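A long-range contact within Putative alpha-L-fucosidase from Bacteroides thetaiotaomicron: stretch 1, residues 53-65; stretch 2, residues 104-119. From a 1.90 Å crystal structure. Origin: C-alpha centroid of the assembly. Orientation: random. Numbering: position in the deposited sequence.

Stretch 1, residues 53-65: ALDCRQWMQTLKA
Stretch 2 104-119: DVVREFVDACEEYGLK

What ties the two stretches together most firmly? Arg57 and Glu115 form a salt bridge at the exposed margin: Arg57 NH1 donates to Glu115 OE2 at 2.6 Å, and Arg57 NE to Glu115 OE1 at 2.9 Å, so the carboxylate lies at the edge of the guanidinium, near its plane. Arg57 (chi m, t, p, -104°) starts sideways and bends to an extended Glu115 (t, t, -4°). Next to it, Gln61 NE2 donates to Tyr116 OH at 2.7 Å, nearly straight at 171°.

How do waters and helix ends contribute? Glu108 OE1 receives two waters, each at 2.6 Å; one also donates to Leu54 O at 2.9 Å, the other accepts from Cys56 N at 3.0 Å, linking the start of the first helix to the other helix. Asp55 caps the first helix, its OD1 taking Arg57 N at 2.9 Å; Asp104 OD1 likewise takes Arg107 N at 2.9 Å. Gly117, at phi/psi 73/28, closes the second helix in a Schellman motif, and Leu118 leaves it extended (-105/148).

How are the helices set against each other? The helices beginning at Cys56 and at Val105 run in broadly the same direction, crossing at -43° with axes 8.7 Å apart at their closest. The backbones come close: CA atoms of Arg57 and Ala112 are 5.3 Å apart, those of Cys56 and Phe109 5.5 Å, and Cys56 CB meets Ala112 CB at 3.7 Å.

What fills the space between? Met60 (m, m, 118°) is a knob among Phe109, Ala112, Cys113 and Tyr116; its CB lies over the Tyr116 ring, 3.7 Å from the centroid, while Met60 SD reaches Leu118 CD1 at 3.6 Å. Tyr116 (-82°, 76°) answers as a knob among Arg57, Met60, Gln61 and Lys64. Together the stretches bury 808 Å².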

# COMPACT_ATOMS: atom_id res chain seq x y z
N ALA A 53 14.87 -18.35 17.87
CA ALA A 53 14.92 -17.15 18.68
C ALA A 53 13.84 -16.16 18.28
O ALA A 53 14.09 -14.97 18.20
CB ALA A 53 16.32 -16.47 18.57
N LEU A 54 12.66 -16.71 18.05
CA LEU A 54 11.53 -15.95 17.47
C LEU A 54 11.10 -14.84 18.42
O LEU A 54 10.93 -15.02 19.64
CB LEU A 54 10.34 -16.86 17.16
CG LEU A 54 9.04 -16.15 16.76
CD1 LEU A 54 9.13 -15.83 15.23
CD2 LEU A 54 7.75 -16.93 17.05
N ASP A 55 10.96 -13.66 17.84
CA ASP A 55 10.54 -12.48 18.61
C ASP A 55 9.85 -11.47 17.73
O ASP A 55 10.48 -10.67 17.03
CB ASP A 55 11.73 -11.79 19.27
CG ASP A 55 11.32 -10.73 20.26
OD1 ASP A 55 10.13 -10.42 20.38
OD2 ASP A 55 12.21 -10.20 20.93
N CYS A 56 8.56 -11.58 17.74
CA CYS A 56 7.67 -10.66 16.96
C CYS A 56 7.80 -9.20 17.42
O CYS A 56 7.43 -8.26 16.71
CB CYS A 56 6.24 -11.11 17.01
SG CYS A 56 5.95 -12.67 16.10
N ARG A 57 8.35 -9.01 18.63
CA ARG A 57 8.57 -7.65 19.15
C ARG A 57 9.69 -7.01 18.35
O ARG A 57 9.64 -5.81 17.99
CB ARG A 57 8.89 -7.66 20.67
CG ARG A 57 7.71 -8.21 21.57
CD ARG A 57 8.10 -8.23 23.05
NE ARG A 57 7.99 -6.89 23.61
CZ ARG A 57 9.00 -6.06 23.88
NH1 ARG A 57 8.72 -4.86 24.36
NH2 ARG A 57 10.27 -6.42 23.74
N GLN A 58 10.66 -7.84 18.01
CA GLN A 58 11.81 -7.41 17.19
C GLN A 58 11.28 -6.91 15.82
O GLN A 58 11.75 -5.92 15.27
CB GLN A 58 12.83 -8.51 17.01
CG GLN A 58 14.09 -8.04 16.29
CD GLN A 58 14.22 -8.57 14.89
OE1 GLN A 58 13.32 -9.22 14.39
NE2 GLN A 58 15.35 -8.31 14.26
N TRP A 59 10.30 -7.62 15.31
CA TRP A 59 9.69 -7.29 14.01
C TRP A 59 9.05 -5.94 14.17
O TRP A 59 9.16 -5.14 13.27
CB TRP A 59 8.64 -8.27 13.54
CG TRP A 59 9.00 -9.72 13.48
CD1 TRP A 59 10.20 -10.30 13.85
CD2 TRP A 59 8.15 -10.76 13.10
NE1 TRP A 59 10.15 -11.63 13.68
CE2 TRP A 59 8.90 -11.97 13.21
CE3 TRP A 59 6.84 -10.81 12.61
CZ2 TRP A 59 8.37 -13.22 12.90
CZ3 TRP A 59 6.30 -12.06 12.29
CH2 TRP A 59 7.08 -13.26 12.42
N MET A 60 8.37 -5.71 15.30
CA MET A 60 7.62 -4.45 15.49
C MET A 60 8.59 -3.29 15.64
O MET A 60 8.32 -2.18 15.25
CB MET A 60 6.68 -4.46 16.69
CG MET A 60 5.41 -5.36 16.64
SD MET A 60 4.53 -5.53 15.09
CE MET A 60 4.68 -7.27 14.79
N GLN A 61 9.74 -3.55 16.20
CA GLN A 61 10.76 -2.46 16.38
C GLN A 61 11.29 -2.01 15.02
O GLN A 61 11.51 -0.82 14.74
CB GLN A 61 11.89 -2.93 17.29
CG GLN A 61 11.46 -3.10 18.72
CD GLN A 61 12.25 -4.16 19.49
OE1 GLN A 61 13.40 -4.46 19.16
NE2 GLN A 61 11.63 -4.73 20.54
N THR A 62 11.41 -2.99 14.14
CA THR A 62 11.76 -2.69 12.73
C THR A 62 10.75 -1.69 12.11
O THR A 62 11.11 -0.69 11.49
CB THR A 62 11.92 -3.98 11.90
OG1 THR A 62 13.10 -4.67 12.34
CG2 THR A 62 12.07 -3.68 10.37
N LEU A 63 9.49 -1.99 12.30
CA LEU A 63 8.41 -1.19 11.76
C LEU A 63 8.33 0.15 12.40
O LEU A 63 8.02 1.13 11.73
CB LEU A 63 7.05 -1.87 11.89
CG LEU A 63 6.95 -3.23 11.20
CD1 LEU A 63 5.51 -3.69 11.16
CD2 LEU A 63 7.64 -3.29 9.77
N LYS A 64 8.56 0.21 13.71
CA LYS A 64 8.54 1.52 14.38
C LYS A 64 9.59 2.43 13.76
O LYS A 64 9.31 3.55 13.36
CB LYS A 64 8.78 1.39 15.89
CG LYS A 64 7.64 0.80 16.57
CD LYS A 64 6.50 1.78 16.74
CE LYS A 64 5.39 1.18 17.57
NZ LYS A 64 4.29 2.17 17.72
N ALA A 65 10.80 1.91 13.66
CA ALA A 65 11.92 2.71 13.15
C ALA A 65 11.68 3.09 11.71
O ALA A 65 12.33 4.01 11.17
CB ALA A 65 13.25 2.00 13.26
N ASP A 104 2.24 -20.70 18.92
CA ASP A 104 1.26 -20.00 18.07
C ASP A 104 1.87 -18.70 17.60
O ASP A 104 1.99 -17.73 18.32
CB ASP A 104 -0.04 -19.80 18.85
CG ASP A 104 -1.17 -19.16 18.03
OD1 ASP A 104 -0.91 -18.58 16.94
OD2 ASP A 104 -2.31 -19.19 18.52
N VAL A 105 2.35 -18.73 16.38
CA VAL A 105 3.03 -17.58 15.81
C VAL A 105 2.03 -16.42 15.55
O VAL A 105 2.35 -15.27 15.83
CB VAL A 105 3.83 -17.92 14.54
CG1 VAL A 105 4.57 -16.71 14.09
CG2 VAL A 105 4.83 -19.08 14.82
N VAL A 106 0.83 -16.77 15.14
CA VAL A 106 -0.22 -15.75 14.92
C VAL A 106 -0.48 -14.99 16.25
O VAL A 106 -0.48 -13.78 16.30
CB VAL A 106 -1.51 -16.26 14.27
CG1 VAL A 106 -2.46 -15.12 14.04
CG2 VAL A 106 -1.23 -16.89 12.83
N ARG A 107 -0.60 -15.74 17.33
CA ARG A 107 -0.74 -15.18 18.69
C ARG A 107 0.38 -14.18 18.99
O ARG A 107 0.13 -13.06 19.32
CB ARG A 107 -0.72 -16.28 19.75
CG ARG A 107 -1.16 -15.87 21.18
CD ARG A 107 -2.47 -15.08 21.24
NE ARG A 107 -3.61 -15.96 20.97
CZ ARG A 107 -4.81 -15.55 20.60
NH1 ARG A 107 -5.08 -14.28 20.48
NH2 ARG A 107 -5.77 -16.44 20.36
N GLU A 108 1.62 -14.64 18.95
CA GLU A 108 2.80 -13.79 19.17
C GLU A 108 2.77 -12.49 18.34
O GLU A 108 3.06 -11.39 18.81
CB GLU A 108 4.09 -14.59 18.90
CG GLU A 108 4.15 -15.83 19.84
CD GLU A 108 5.52 -16.39 20.12
OE1 GLU A 108 6.54 -15.69 19.98
OE2 GLU A 108 5.56 -17.56 20.59
N PHE A 109 2.48 -12.69 17.07
CA PHE A 109 2.32 -11.60 16.11
C PHE A 109 1.31 -10.55 16.54
O PHE A 109 1.65 -9.36 16.70
CB PHE A 109 2.02 -12.16 14.70
CG PHE A 109 1.70 -11.09 13.68
CD1 PHE A 109 2.69 -10.22 13.20
CD2 PHE A 109 0.42 -10.96 13.20
CE1 PHE A 109 2.37 -9.23 12.28
CE2 PHE A 109 0.12 -9.99 12.31
CZ PHE A 109 1.11 -9.13 11.84
N VAL A 110 0.06 -10.96 16.69
CA VAL A 110 -1.00 -10.02 17.10
C VAL A 110 -0.76 -9.46 18.49
O VAL A 110 -1.17 -8.33 18.76
CB VAL A 110 -2.48 -10.54 17.03
CG1 VAL A 110 -2.86 -10.97 15.62
CG2 VAL A 110 -2.74 -11.62 18.02
N ASP A 111 -0.08 -10.19 19.35
CA ASP A 111 0.20 -9.65 20.70
C ASP A 111 1.22 -8.52 20.57
O ASP A 111 1.05 -7.43 21.13
CB ASP A 111 0.68 -10.72 21.70
CG ASP A 111 -0.46 -11.59 22.22
OD1 ASP A 111 -1.65 -11.23 22.07
OD2 ASP A 111 -0.16 -12.67 22.75
N ALA A 112 2.27 -8.75 19.79
CA ALA A 112 3.30 -7.74 19.52
C ALA A 112 2.67 -6.51 18.82
O ALA A 112 3.01 -5.36 19.11
CB ALA A 112 4.52 -8.33 18.68
N CYS A 113 1.78 -6.74 17.88
CA CYS A 113 1.15 -5.58 17.20
C CYS A 113 0.44 -4.72 18.22
O CYS A 113 0.55 -3.48 18.21
CB CYS A 113 0.15 -5.99 16.15
SG CYS A 113 0.90 -6.65 14.59
N GLU A 114 -0.34 -5.38 19.05
CA GLU A 114 -1.13 -4.67 20.10
C GLU A 114 -0.22 -3.91 21.03
O GLU A 114 -0.45 -2.75 21.29
CB GLU A 114 -2.02 -5.59 20.89
CG GLU A 114 -2.89 -4.80 21.84
CD GLU A 114 -4.04 -5.61 22.38
OE1 GLU A 114 -4.91 -4.98 23.05
OE2 GLU A 114 -4.07 -6.86 22.12
N GLU A 115 0.85 -4.56 21.46
CA GLU A 115 1.80 -3.95 22.36
C GLU A 115 2.37 -2.71 21.73
O GLU A 115 2.61 -1.71 22.40
CB GLU A 115 2.92 -4.92 22.77
CG GLU A 115 3.95 -4.27 23.64
CD GLU A 115 5.14 -5.15 23.92
OE1 GLU A 115 5.17 -6.32 23.50
OE2 GLU A 115 6.10 -4.64 24.52
N TYR A 116 2.63 -2.75 20.44
CA TYR A 116 3.34 -1.63 19.83
C TYR A 116 2.39 -0.65 19.18
O TYR A 116 2.80 0.30 18.54
CB TYR A 116 4.37 -2.14 18.81
CG TYR A 116 5.69 -2.59 19.46
CD1 TYR A 116 5.78 -3.79 20.13
CD2 TYR A 116 6.82 -1.78 19.42
CE1 TYR A 116 6.96 -4.19 20.76
CE2 TYR A 116 7.99 -2.18 20.02
CZ TYR A 116 8.05 -3.39 20.68
OH TYR A 116 9.22 -3.80 21.27
N GLY A 117 1.10 -0.92 19.28
CA GLY A 117 0.15 -0.01 18.65
C GLY A 117 0.02 0.01 17.15
O GLY A 117 -0.38 1.00 16.54
N LEU A 118 0.31 -1.15 16.57
CA LEU A 118 0.34 -1.36 15.13
C LEU A 118 -0.89 -2.16 14.73
O LEU A 118 -1.44 -2.90 15.51
CB LEU A 118 1.64 -2.06 14.75
CG LEU A 118 2.90 -1.27 15.12
CD1 LEU A 118 4.14 -1.95 14.61
CD2 LEU A 118 2.81 0.15 14.59
N LYS A 119 -1.39 -1.90 13.52
CA LYS A 119 -2.56 -2.61 13.04
C LYS A 119 -2.17 -3.95 12.42
O LYS A 119 -1.37 -4.01 11.49
CB LYS A 119 -3.35 -1.75 12.01
CG LYS A 119 -3.79 -0.37 12.55
CD LYS A 119 -4.08 0.64 11.37
CE LYS A 119 -5.14 1.65 11.82
NZ LYS A 119 -5.23 2.86 10.99
O HOH W 1 8.81 -16.78 20.65
O HOH W 2 7.29 -13.19 19.87